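Local coordinates for aspartokinase (Synechocystis, PDB 3L76), which probably phosphorylates the beta-carboxyl group of aspartate with ATP, an early step toward lysine and threonine, and binds both end products at its ACT domains, at residues Gly33-Val38 with His124-Lys129; Gly263-Ala268 with Lys357-Gly362; Ala373-Thr378 with Val394-Val399. All blocks are in the same frame, centred on the assembly; numbering follows the deposited sequence. Where two conformers were deposited one is given.

Contact 1. Residues Gly33-Val38 with His124-Lys129; sequences GNSLVV and HLREGK
Arg126 reaches across to Ser35, Leu36 and Val37 in the amino acid kinase domain. This domain is an alpha/beta fold built on a largely parallel sheet. Strand 35-40 belongs to that sheet. Residues 124-129 take in the weakly bonded end of helix 121-125 and the turn that leads into strand 130-138, the parallel neighbour of strand 35-40. Ahead of that strand the backbone turns sharply, with Glu127 at the centre of an inverse gamma turn.

The side chain of Arg126 does nearly all the bridging. CG stands anti to the backbone N (chi1 -153°), and the chain then bends at chi2 and chi3. CB, CG and CD only span the distance, and contact begins at NE. NE lies 4.1 Å from Val37 CG2. This methyl sits over one face of the guanidinium, displaced toward its rim, and the two side chains cross at about a right angle. CZ comes next, 3.4 Å from Leu36 O. NH1 points at Ser35, whose CB meets the guanidinium at its edge, while Ser35 OG is farther off, at 4.0 Å from NH1. NH2 lies 2.8 Å from Leu36 O, which approaches the group obliquely. An alanine at Arg126 would remove the guanidinium, and would probably leave Leu36 O without its nearby cationic group and open a gap beside the Val37 methyl.

The side chain of Leu36 turns the other way, onto Ile26 and Thr29 of helix 16-31. Val37 is bonded through its backbone to Ile4 and Gln6 of strand 3-8, which flanks strand 35-40. On the turn itself, the backbone N of Glu127 is hydrogen-bonded to His124 O at 3.1 Å.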
ATOM      1  N   GLY A  33      -2.547  -7.568 -32.688  1.00 85.58           N
ATOM      2  CA  GLY A  33      -3.487  -6.608 -33.223  1.00 95.57           C
ATOM      3  C   GLY A  33      -4.577  -6.357 -32.215  1.00 90.58           C
ATOM      4  O   GLY A  33      -5.715  -6.058 -32.568  1.00 84.27           O
ATOM      5  N   ASN A  34      -4.214  -6.468 -30.945  1.00 92.55           N
ATOM      6  CA  ASN A  34      -5.182  -6.360 -29.870  1.00 85.57           C
ATOM      7  C   ASN A  34      -4.873  -5.248 -28.892  1.00 76.29           C
ATOM      8  O   ASN A  34      -3.716  -4.892 -28.686  1.00 76.88           O
ATOM      9  CB  ASN A  34      -5.266  -7.686 -29.121  1.00 73.91           C
ATOM     10  CG  ASN A  34      -5.612  -8.822 -30.028  1.00 66.62           C
ATOM     11  OD1 ASN A  34      -6.646  -8.797 -30.691  1.00 74.70           O
ATOM     12  ND2 ASN A  34      -4.740  -9.821 -30.088  1.00 58.87           N
ATOM     13  N   SER A  35      -5.926  -4.707 -28.295  1.00 62.34           N
ATOM     14  CA  SER A  35      -5.805  -3.779 -27.184  1.00 63.02           C
ATOM     15  C   SER A  35      -6.010  -4.540 -25.873  1.00 74.39           C
ATOM     16  O   SER A  35      -6.920  -5.365 -25.761  1.00 65.74           O
ATOM     17  CB  SER A  35      -6.839  -2.671 -27.321  1.00 56.38           C
ATOM     18  OG  SER A  35      -6.699  -2.024 -28.571  1.00 87.88           O
ATOM     19  N   LEU A  36      -5.164  -4.267 -24.884  1.00 68.17           N
ATOM     20  CA  LEU A  36      -5.156  -5.067 -23.667  1.00 61.70           C
ATOM     21  C   LEU A  36      -5.367  -4.287 -22.376  1.00 67.14           C
ATOM     22  O   LEU A  36      -4.653  -3.322 -22.109  1.00 57.29           O
ATOM     23  CB  LEU A  36      -3.864  -5.877 -23.568  1.00 55.82           C
ATOM     24  CG  LEU A  36      -3.965  -7.283 -24.156  1.00 71.78           C
ATOM     25  CD1 LEU A  36      -4.091  -7.205 -25.667  1.00 76.73           C
ATOM     26  CD2 LEU A  36      -2.757  -8.104 -23.761  1.00 79.62           C
ATOM     27  N   VAL A  37      -6.355  -4.725 -21.589  1.00 62.27           N
ATOM     28  CA  VAL A  37      -6.523  -4.283 -20.209  1.00 39.76           C
ATOM     29  C   VAL A  37      -6.167  -5.439 -19.283  1.00 64.02           C
ATOM     30  O   VAL A  37      -6.748  -6.521 -19.378  1.00 70.64           O
ATOM     31  CB  VAL A  37      -7.957  -3.832 -19.918  1.00 50.91           C
ATOM     32  CG1 VAL A  37      -8.132  -3.555 -18.431  1.00 43.15           C
ATOM     33  CG2 VAL A  37      -8.296  -2.595 -20.743  1.00 48.31           C
ATOM     34  N   VAL A  38      -5.205  -5.212 -18.395  1.00 65.40           N
ATOM     35  CA  VAL A  38      -4.713  -6.275 -17.533  1.00 43.58           C
ATOM     36  C   VAL A  38      -5.039  -6.059 -16.057  1.00 63.47           C
ATOM     37  O   VAL A  38      -4.799  -4.988 -15.498  1.00 69.88           O
ATOM     38  CB  VAL A  38      -3.200  -6.482 -17.695  1.00 49.80           C
ATOM     39  CG1 VAL A  38      -2.709  -7.557 -16.747  1.00 68.08           C
ATOM     40  CG2 VAL A  38      -2.876  -6.863 -19.115  1.00 48.99           C
ATOM     41  N   HIS A 124      -9.219   6.314 -22.935  1.00 66.73           N
ATOM     42  CA  HIS A 124      -8.226   7.265 -23.429  1.00 65.84           C
ATOM     43  C   HIS A 124      -6.816   6.672 -23.553  1.00 78.53           C
ATOM     44  O   HIS A 124      -6.235   6.643 -24.641  1.00 87.49           O
ATOM     45  CB  HIS A 124      -8.199   8.513 -22.541  1.00 64.09           C
ATOM     46  CG  HIS A 124      -6.966   9.345 -22.709  1.00 93.17           C
ATOM     47  ND1 HIS A 124      -6.139   9.670 -21.655  1.00117.75           N
ATOM     48  CD2 HIS A 124      -6.410   9.903 -23.811  1.00 87.91           C
ATOM     49  CE1 HIS A 124      -5.130  10.399 -22.099  1.00110.10           C
ATOM     50  NE2 HIS A 124      -5.269  10.553 -23.403  1.00 85.37           N
ATOM     51  N   LEU A 125      -6.263   6.199 -22.442  1.00 94.16           N
ATOM     52  CA  LEU A 125      -4.907   5.637 -22.451  1.00 85.41           C
ATOM     53  C   LEU A 125      -4.831   4.404 -23.356  1.00 80.68           C
ATOM     54  O   LEU A 125      -3.754   3.866 -23.612  1.00 60.72           O
ATOM     55  CB  LEU A 125      -4.408   5.354 -21.015  1.00 45.59           C
ATOM     56  CG  LEU A 125      -4.325   6.662 -20.197  1.00 57.84           C
ATOM     57  CD1 LEU A 125      -4.510   6.475 -18.711  1.00 57.51           C
ATOM     58  CD2 LEU A 125      -3.041   7.416 -20.469  1.00 36.36           C
ATOM     59  N   ARG A 126      -5.989   3.997 -23.867  1.00 75.72           N
ATOM     60  CA  ARG A 126      -6.108   2.847 -24.750  1.00 77.03           C
ATOM     61  C   ARG A 126      -5.304   3.060 -26.025  1.00 76.36           C
ATOM     62  O   ARG A 126      -5.007   2.110 -26.748  1.00 67.73           O
ATOM     63  CB  ARG A 126      -7.579   2.620 -25.108  1.00 90.12           C
ATOM     64  CG  ARG A 126      -7.951   1.190 -25.448  1.00100.77           C
ATOM     65  CD  ARG A 126      -8.212   0.368 -24.191  1.00 88.12           C
ATOM     66  NE  ARG A 126      -7.011   0.237 -23.379  1.00102.90           N
ATOM     67  CZ  ARG A 126      -6.029  -0.613 -23.645  1.00129.76           C
ATOM     68  NH1 ARG A 126      -6.107  -1.406 -24.703  1.00143.35           N
ATOM     69  NH2 ARG A 126      -4.968  -0.671 -22.858  1.00141.70           N
ATOM     70  N   GLU A 127      -4.954   4.313 -26.306  1.00101.36           N
ATOM     71  CA  GLU A 127      -4.236   4.636 -27.540  1.00 96.35           C
ATOM     72  C   GLU A 127      -2.728   4.467 -27.416  1.00 95.78           C
ATOM     73  O   GLU A 127      -2.005   5.401 -27.053  1.00 55.29           O
ATOM     74  CB  GLU A 127      -4.600   6.029 -28.042  1.00 67.38           C
ATOM     75  CG  GLU A 127      -5.919   6.058 -28.815  1.00 86.68           C
ATOM     76  CD  GLU A 127      -7.068   5.408 -28.057  1.00 89.36           C
ATOM     77  OE1 GLU A 127      -7.025   4.174 -27.862  1.00 93.69           O
ATOM     78  OE2 GLU A 127      -8.018   6.124 -27.668  1.00 83.54           O
ATOM     79  N   GLY A 128      -2.283   3.252 -27.724  1.00104.41           N
ATOM     80  CA  GLY A 128      -0.888   2.872 -27.643  1.00109.02           C
ATOM     81  C   GLY A 128      -0.617   1.904 -26.505  1.00 94.41           C
ATOM     82  O   GLY A 128       0.034   0.870 -26.686  1.00 66.10           O
ATOM     83  N   LYS A 129      -1.137   2.238 -25.328  1.00 76.78           N
ATOM     84  CA  LYS A 129      -0.720   1.596 -24.083  1.00 76.73           C
ATOM     85  C   LYS A 129      -1.570   0.390 -23.662  1.00 79.71           C
ATOM     86  O   LYS A 129      -2.784   0.357 -23.882  1.00 60.94           O
ATOM     87  CB  LYS A 129      -0.715   2.637 -22.961  1.00 77.28           C
ATOM     88  CG  LYS A 129       0.247   3.795 -23.194  1.00103.30           C
ATOM     89  CD  LYS A 129      -0.252   5.079 -22.541  1.00104.37           C
ATOM     90  CE  LYS A 129       0.839   6.133 -22.483  1.00 76.10           C
ATOM     91  NZ  LYS A 129       1.823   5.822 -21.414  1.00 76.48           N
TER

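Contact 2. Residues Gly263-Ala268 with Lys357-Gly362; sequences GVEYDA and KIAIAG
Gly263, Glu265 and Asp267 pair with Ala361, Ala359 and Lys357 through six backbone hydrogen bonds. The strands run antiparallel, at 164°. The bond from Glu265 N to Ala359 O is 2.9 Å long. Val264-Ile360 and Tyr266-Ile358 are the non-hydrogen-bonded pairs between them.

On the face with Tyr266, ring atom CD1 lies 4.1 Å from Ile358 CG2. On the other face, the Glu265 carboxylate spreads over two alanines: OE1 is 4.1 Å from Ala359 CB and OE2 is 4.0 Å from Ala361 CB. Lys357 bends at chi3 (57°), which brings CE to 4.1 Å from Asp267 CB. Its NZ stops short of a direct ion pair with Asp267 OD2, at 4.5 Å. A water bridges the two and accepts from NZ at 2.9 Å.

Further groups fix these polar ends. Glu265 OE1 forms a salt bridge with Lys395. Asp267 is held by Asp269 N and Gln270 NE2. Lys357 NZ forms salt bridges with Asp300 and Glu565, both lining a bound lysine, so it probably helps to hold these two carboxylates beside the bound lysine. Tyr266 and Ile358 pack against helix 405-415.

The order 263-267, 348-361, 395-401, 388-391 is that of a ferredoxin-like ACT sheet, with strand 263-267 in the place of the fourth strand.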
ATOM      1  N   GLY A 263     -31.364 -13.941  -8.768  1.00 43.85           N
ATOM      2  CA  GLY A 263     -32.670 -14.002  -9.393  1.00 28.00           C
ATOM      3  C   GLY A 263     -33.723 -14.830  -8.699  1.00 44.03           C
ATOM      4  O   GLY A 263     -33.418 -15.674  -7.874  1.00 29.61           O
ATOM      5  N   VAL A 264     -34.980 -14.560  -9.037  1.00 43.77           N
ATOM      6  CA  VAL A 264     -36.118 -15.334  -8.554  1.00 25.97           C
ATOM      7  C   VAL A 264     -36.714 -16.080  -9.739  1.00 38.36           C
ATOM      8  O   VAL A 264     -36.795 -15.528 -10.844  1.00 43.45           O
ATOM      9  CB  VAL A 264     -37.258 -14.443  -7.950  1.00 28.76           C
ATOM     10  CG1 VAL A 264     -38.473 -15.283  -7.683  1.00 45.66           C
ATOM     11  CG2 VAL A 264     -36.841 -13.798  -6.664  1.00 35.38           C
ATOM     12  N   GLU A 265     -37.150 -17.320  -9.512  1.00 30.21           N
ATOM     13  CA  GLU A 265     -37.733 -18.129 -10.584  1.00 27.54           C
ATOM     14  C   GLU A 265     -39.092 -18.721 -10.229  1.00 36.19           C
ATOM     15  O   GLU A 265     -39.347 -19.034  -9.071  1.00 32.77           O
ATOM     16  CB  GLU A 265     -36.761 -19.218 -10.994  1.00  8.40           C
ATOM     17  CG  GLU A 265     -35.519 -18.658 -11.630  1.00 33.20           C
ATOM     18  CD  GLU A 265     -34.413 -19.671 -11.776  1.00 27.45           C
ATOM     19  OE1 GLU A 265     -34.611 -20.823 -11.372  1.00 37.66           O
ATOM     20  OE2 GLU A 265     -33.332 -19.316 -12.286  1.00 47.82           O
ATOM     21  N   TYR A 266     -39.965 -18.859 -11.230  1.00 29.58           N
ATOM     22  CA  TYR A 266     -41.316 -19.371 -11.019  1.00 29.66           C
ATOM     23  C   TYR A 266     -41.754 -20.207 -12.203  1.00 36.41           C
ATOM     24  O   TYR A 266     -41.659 -19.753 -13.327  1.00 46.44           O
ATOM     25  CB  TYR A 266     -42.308 -18.229 -10.789  1.00 29.66           C
ATOM     26  CG  TYR A 266     -43.779 -18.601 -10.950  1.00 40.37           C
ATOM     27  CD1 TYR A 266     -44.363 -19.624 -10.207  1.00 40.56           C
ATOM     28  CD2 TYR A 266     -44.583 -17.902 -11.825  1.00 45.17           C
ATOM     29  CE1 TYR A 266     -45.717 -19.940 -10.348  1.00 33.57           C
ATOM     30  CE2 TYR A 266     -45.916 -18.208 -11.972  1.00 35.81           C
ATOM     31  CZ  TYR A 266     -46.478 -19.222 -11.237  1.00 46.74           C
ATOM     32  OH  TYR A 266     -47.810 -19.515 -11.406  1.00 56.42           O
ATOM     33  N   ASP A 267     -42.241 -21.420 -11.936  1.00 32.93           N
ATOM     34  CA  ASP A 267     -42.681 -22.349 -12.984  1.00 22.56           C
ATOM     35  C   ASP A 267     -43.990 -23.015 -12.592  1.00 33.03           C
ATOM     36  O   ASP A 267     -44.044 -23.847 -11.678  1.00 40.01           O
ATOM     37  CB  ASP A 267     -41.610 -23.408 -13.243  1.00 33.22           C
ATOM     38  CG  ASP A 267     -41.997 -24.389 -14.328  1.00 36.67           C
ATOM     39  OD1 ASP A 267     -43.120 -24.302 -14.875  1.00 35.91           O
ATOM     40  OD2 ASP A 267     -41.157 -25.257 -14.623  1.00 38.02           O
ATOM     41  N   ALA A 268     -45.053 -22.656 -13.290  1.00 30.51           N
ATOM     42  CA  ALA A 268     -46.377 -23.158 -12.938  1.00 39.29           C
ATOM     43  C   ALA A 268     -46.712 -24.480 -13.643  1.00 36.71           C
ATOM     44  O   ALA A 268     -47.649 -25.186 -13.260  1.00 37.91           O
ATOM     45  CB  ALA A 268     -47.441 -22.101 -13.227  1.00 26.29           C
ATOM     46  N   LYS A 357     -43.433 -24.380  -8.774  1.00 21.56           N
ATOM     47  CA  LYS A 357     -42.066 -24.370  -8.278  1.00 20.34           C
ATOM     48  C   LYS A 357     -41.525 -22.941  -8.244  1.00 36.81           C
ATOM     49  O   LYS A 357     -41.594 -22.212  -9.242  1.00 38.41           O
ATOM     50  CB  LYS A 357     -41.180 -25.249  -9.147  1.00 13.87           C
ATOM     51  CG  LYS A 357     -39.759 -25.299  -8.646  1.00 35.54           C
ATOM     52  CD  LYS A 357     -38.839 -26.091  -9.576  1.00 22.85           C
ATOM     53  CE  LYS A 357     -38.859 -25.531 -10.994  1.00 23.29           C
ATOM     54  NZ  LYS A 357     -37.755 -26.117 -11.782  1.00 23.65           N
ATOM     55  N   ILE A 358     -41.030 -22.520  -7.088  1.00 25.11           N
ATOM     56  CA  ILE A 358     -40.344 -21.235  -6.997  1.00 34.81           C
ATOM     57  C   ILE A 358     -38.921 -21.463  -6.536  1.00 33.61           C
ATOM     58  O   ILE A 358     -38.631 -22.448  -5.860  1.00 24.42           O
ATOM     59  CB  ILE A 358     -41.037 -20.240  -6.057  1.00 35.20           C
ATOM     60  CG1 ILE A 358     -41.108 -20.814  -4.647  1.00 31.05           C
ATOM     61  CG2 ILE A 358     -42.423 -19.914  -6.562  1.00 41.76           C
ATOM     62  CD1 ILE A 358     -41.907 -19.958  -3.709  1.00 41.97           C
ATOM     63  N   ALA A 359     -38.029 -20.556  -6.914  1.00 20.97           N
ATOM     64  CA  ALA A 359     -36.632 -20.674  -6.507  1.00 29.48           C
ATOM     65  C   ALA A 359     -35.965 -19.328  -6.341  1.00 33.72           C
ATOM     66  O   ALA A 359     -36.376 -18.319  -6.942  1.00 38.13           O
ATOM     67  CB  ALA A 359     -35.875 -21.495  -7.511  1.00  5.93           C
ATOM     68  N   ILE A 360     -34.929 -19.319  -5.519  1.00 30.16           N
ATOM     69  CA  ILE A 360     -33.972 -18.223  -5.538  1.00 26.64           C
ATOM     70  C   ILE A 360     -32.688 -18.806  -6.083  1.00 31.51           C
ATOM     71  O   ILE A 360     -32.340 -19.954  -5.804  1.00 24.39           O
ATOM     72  CB  ILE A 360     -33.765 -17.609  -4.155  1.00 35.38           C
ATOM     73  CG1 ILE A 360     -33.201 -18.662  -3.180  1.00 28.39           C
ATOM     74  CG2 ILE A 360     -35.076 -17.007  -3.660  1.00 22.40           C
ATOM     75  CD1 ILE A 360     -32.927 -18.108  -1.788  1.00 34.60           C
ATOM     76  N   ALA A 361     -31.993 -18.025  -6.895  1.00 34.06           N
ATOM     77  CA  ALA A 361     -30.795 -18.515  -7.550  1.00 36.21           C
ATOM     78  C   ALA A 361     -29.699 -17.478  -7.391  1.00 31.05           C
ATOM     79  O   ALA A 361     -29.971 -16.281  -7.408  1.00 38.91           O
ATOM     80  CB  ALA A 361     -31.092 -18.780  -9.005  1.00 24.07           C
ATOM     81  N   GLY A 362     -28.463 -17.929  -7.227  1.00 32.17           N
ATOM     82  CA  GLY A 362     -27.368 -17.002  -7.012  1.00 28.40           C
ATOM     83  C   GLY A 362     -26.063 -17.604  -6.555  1.00 38.70           C
ATOM     84  O   GLY A 362     -26.022 -18.390  -5.595  1.00 31.36           O
TER
HETATM   85  O   HOH W   1     -38.645 -25.467 -14.423  1.00 38.05           O

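Contact 3. Residues Ala373-Thr378 with Val394-Val399; sequences AKMFKT and VKVSCV
Met375 and Phe376 meet Val396 and Cys398 in the helix-on-sheet core of an ACT domain, where helix 371-381 lies against strand 395-401. The two segments run 28° apart, and their axes come within 10.3 Å. The backbones do not touch, and side chains fill the space between them.

Met375 reaches across to the strand. Its CG is anti to the backbone N (chi1 -174°) and the chain stays extended to CE. Met375 and Val396 point at each other tip to tip, with SD 3.5 Å from Val396 CG2. Beyond SD, CE passes on to Cys398 and lies 3.8 Å from its SG. The same methyl is 3.7 Å from Val396 O, so the end of Met375 spans from one inward-facing residue of the strand to the next.

Phe376 comes nearest to both of these residues with CE1. This atom is 4.0 Å from Cys398 SG and 4.1 Å from Val396 CG2. Seen from the ring centroid, the sulfur lies 73° off the ring normal, an oblique sulfur-aromatic contact. The Phe376 and Val396 side chains are likewise set obliquely to each other. No hydrogen bond crosses between the segments; the side chains that meet are apolar or sulfur-bearing. Within the helix, Thr378 OG1 donates to Lys374 O. Thr378 N reaches the same oxygen from the opposite face of its plane.

Two effector sites are near. The side chain of Val396 is about 5 Å from a bound lysine, and that of Phe376 about 6 Å from a bound threonine. Phe376 also packs on Ile386 and Ala459, which line that threonine pocket. Met375 touches Ile360 of strand 348-361 and Leu412 of helix 405-415, while Ala373 and Phe376 lean on helix 458-468.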
ATOM      1  N   ALA A 373     -32.538 -19.546   4.795  1.00 34.25           N
ATOM      2  CA  ALA A 373     -33.356 -19.146   5.932  1.00 40.19           C
ATOM      3  C   ALA A 373     -34.198 -17.919   5.604  1.00 42.83           C
ATOM      4  O   ALA A 373     -35.371 -17.820   5.981  1.00 31.49           O
ATOM      5  CB  ALA A 373     -32.476 -18.880   7.129  1.00 31.34           C
ATOM      6  N   LYS A 374     -33.593 -16.972   4.900  1.00 35.50           N
ATOM      7  CA  LYS A 374     -34.306 -15.766   4.524  1.00 36.66           C
ATOM      8  C   LYS A 374     -35.384 -16.049   3.476  1.00 38.87           C
ATOM      9  O   LYS A 374     -36.447 -15.444   3.494  1.00 36.25           O
ATOM     10  CB  LYS A 374     -33.333 -14.702   4.027  1.00 35.61           C
ATOM     11  CG  LYS A 374     -34.022 -13.417   3.623  1.00 24.36           C
ATOM     12  CD  LYS A 374     -33.018 -12.415   3.119  1.00 36.38           C
ATOM     13  CE  LYS A 374     -33.693 -11.135   2.643  1.00 51.72           C
ATOM     14  NZ  LYS A 374     -32.781 -10.390   1.731  1.00 58.26           N
ATOM     15  N   MET A 375     -35.114 -16.975   2.567  1.00 28.67           N
ATOM     16  CA  MET A 375     -36.166 -17.425   1.663  1.00 38.02           C
ATOM     17  C   MET A 375     -37.377 -17.943   2.439  1.00 33.64           C
ATOM     18  O   MET A 375     -38.501 -17.475   2.247  1.00 30.40           O
ATOM     19  CB  MET A 375     -35.662 -18.511   0.731  1.00 28.79           C
ATOM     20  CG  MET A 375     -36.685 -18.902  -0.311  1.00 21.20           C
ATOM     21  SD  MET A 375     -36.158 -20.327  -1.267  1.00 28.38           S
ATOM     22  CE  MET A 375     -37.437 -20.322  -2.508  1.00 11.72           C
ATOM     23  N   PHE A 376     -37.134 -18.898   3.329  1.00 25.49           N
ATOM     24  CA  PHE A 376     -38.197 -19.499   4.155  1.00 26.35           C
ATOM     25  C   PHE A 376     -38.953 -18.487   5.006  1.00 28.02           C
ATOM     26  O   PHE A 376     -40.174 -18.563   5.123  1.00 36.88           O
ATOM     27  CB  PHE A 376     -37.636 -20.624   5.042  1.00 23.51           C
ATOM     28  CG  PHE A 376     -36.834 -21.668   4.278  1.00 20.48           C
ATOM     29  CD1 PHE A 376     -37.030 -21.864   2.906  1.00 20.90           C
ATOM     30  CD2 PHE A 376     -35.887 -22.445   4.926  1.00 23.68           C
ATOM     31  CE1 PHE A 376     -36.295 -22.825   2.204  1.00 22.38           C
ATOM     32  CE2 PHE A 376     -35.140 -23.410   4.241  1.00 16.53           C
ATOM     33  CZ  PHE A 376     -35.338 -23.607   2.887  1.00 16.96           C
ATOM     34  N   LYS A 377     -38.239 -17.531   5.592  1.00 37.28           N
ATOM     35  CA  LYS A 377     -38.883 -16.483   6.389  1.00 26.72           C
ATOM     36  C   LYS A 377     -39.792 -15.605   5.524  1.00 38.27           C
ATOM     37  O   LYS A 377     -40.922 -15.306   5.900  1.00 32.63           O
ATOM     38  CB  LYS A 377     -37.837 -15.614   7.093  1.00 40.21           C
ATOM     39  CG  LYS A 377     -38.415 -14.422   7.854  1.00 44.77           C
ATOM     40  CD  LYS A 377     -37.345 -13.354   8.141  1.00 75.95           C
ATOM     41  CE  LYS A 377     -37.952 -12.054   8.684  1.00 72.46           C
ATOM     42  NZ  LYS A 377     -38.659 -12.248   9.984  1.00 60.18           N
ATOM     43  N   THR A 378     -39.294 -15.200   4.357  1.00 28.16           N
ATOM     44  CA  THR A 378     -40.067 -14.379   3.437  1.00 34.70           C
ATOM     45  C   THR A 378     -41.397 -15.027   3.083  1.00 33.99           C
ATOM     46  O   THR A 378     -42.431 -14.370   3.123  1.00 41.19           O
ATOM     47  CB  THR A 378     -39.288 -14.096   2.150  1.00 32.78           C
ATOM     48  OG1 THR A 378     -38.020 -13.537   2.487  1.00 36.22           O
ATOM     49  CG2 THR A 378     -40.041 -13.112   1.282  1.00 34.36           C
ATOM     50  N   VAL A 394     -26.415 -23.577  -6.418  1.00 21.67           N
ATOM     51  CA  VAL A 394     -26.727 -22.163  -6.560  0.52 25.25           C
ATOM     52  C   VAL A 394     -28.233 -21.894  -6.588  1.00 34.75           C
ATOM     53  O   VAL A 394     -28.686 -20.763  -6.826  1.00 41.77           O
ATOM     54  CB  VAL A 394     -26.034 -21.568  -7.813  0.52 40.33           C
ATOM     55  CG1 VAL A 394     -24.536 -21.479  -7.596  0.52  7.15           C
ATOM     56  CG2 VAL A 394     -26.336 -22.411  -9.041  0.52 48.45           C
ATOM     57  N   LYS A 395     -29.020 -22.929  -6.313  1.00 31.88           N
ATOM     58  CA  LYS A 395     -30.474 -22.754  -6.216  1.00 28.24           C
ATOM     59  C   LYS A 395     -31.046 -23.419  -4.994  1.00 26.41           C
ATOM     60  O   LYS A 395     -30.683 -24.552  -4.657  1.00 35.20           O
ATOM     61  CB  LYS A 395     -31.195 -23.353  -7.445  1.00 18.47           C
ATOM     62  CG  LYS A 395     -31.165 -22.474  -8.667  1.00 51.54           C
ATOM     63  CD  LYS A 395     -32.034 -23.024  -9.761  1.00 35.21           C
ATOM     64  CE  LYS A 395     -31.807 -22.265 -11.052  1.00 31.56           C
ATOM     65  NZ  LYS A 395     -32.791 -22.661 -12.098  1.00 38.58           N
ATOM     66  N   VAL A 396     -31.966 -22.736  -4.337  1.00 17.53           N
ATOM     67  CA  VAL A 396     -32.909 -23.439  -3.469  1.00 40.37           C
ATOM     68  C   VAL A 396     -34.324 -23.402  -4.077  1.00 31.64           C
ATOM     69  O   VAL A 396     -34.884 -22.334  -4.334  1.00 32.29           O
ATOM     70  CB  VAL A 396     -32.837 -22.990  -1.977  1.00 35.51           C
ATOM     71  CG1 VAL A 396     -32.339 -21.586  -1.861  1.00 45.49           C
ATOM     72  CG2 VAL A 396     -34.187 -23.167  -1.282  1.00 23.81           C
ATOM     73  N   SER A 397     -34.862 -24.590  -4.356  1.00 35.15           N
ATOM     74  CA  SER A 397     -36.196 -24.731  -4.945  1.00 11.27           C
ATOM     75  C   SER A 397     -37.224 -25.173  -3.911  1.00 37.29           C
ATOM     76  O   SER A 397     -36.928 -25.973  -3.021  1.00 36.24           O
ATOM     77  CB  SER A 397     -36.196 -25.698  -6.125  1.00 30.17           C
ATOM     78  OG  SER A 397     -35.209 -25.371  -7.092  1.00 29.30           O
ATOM     79  N   CYS A 398     -38.423 -24.613  -4.026  1.00 23.95           N
ATOM     80  CA  CYS A 398     -39.524 -24.930  -3.136  1.00 28.81           C
ATOM     81  C   CYS A 398     -40.761 -25.270  -3.952  1.00 43.05           C
ATOM     82  O   CYS A 398     -41.022 -24.664  -4.994  1.00 30.37           O
ATOM     83  CB  CYS A 398     -39.839 -23.752  -2.220  1.00 18.16           C
ATOM     84  SG  CYS A 398     -38.676 -23.486  -0.885  1.00 30.80           S
ATOM     85  N   VAL A 399     -41.525 -26.253  -3.491  1.00 27.85           N
ATOM     86  CA  VAL A 399     -42.793 -26.528  -4.148  1.00 22.73           C
ATOM     87  C   VAL A 399     -43.871 -25.952  -3.267  1.00 31.21           C
ATOM     88  O   VAL A 399     -43.826 -26.119  -2.049  1.00 29.00           O
ATOM     89  CB  VAL A 399     -43.005 -28.030  -4.402  1.00 22.49           C
ATOM     90  CG1 VAL A 399     -44.344 -28.270  -5.050  1.00 23.77           C
ATOM     91  CG2 VAL A 399     -41.892 -28.564  -5.275  1.00 27.71           C
TER

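Contacts 2 and 3 are both buried and lie in the regulatory ACT part, their centres 9 Å apart, and build the same ACT domain. They share the pairing of strands 348-361 and 395-401, in which Ile358 O and Cys398 N form a probable hydrogen bond. Contact 2 is held by backbone bonds within a sheet and has charged groups on one face. Contact 3 lays a helix on that sheet by apolar and sulfur contacts. Contact 1 stands apart in the kinase domain, its centre about 41 Å and 45 Å from the others. It is only partly buried, and one arginine bridges a turn and a strand.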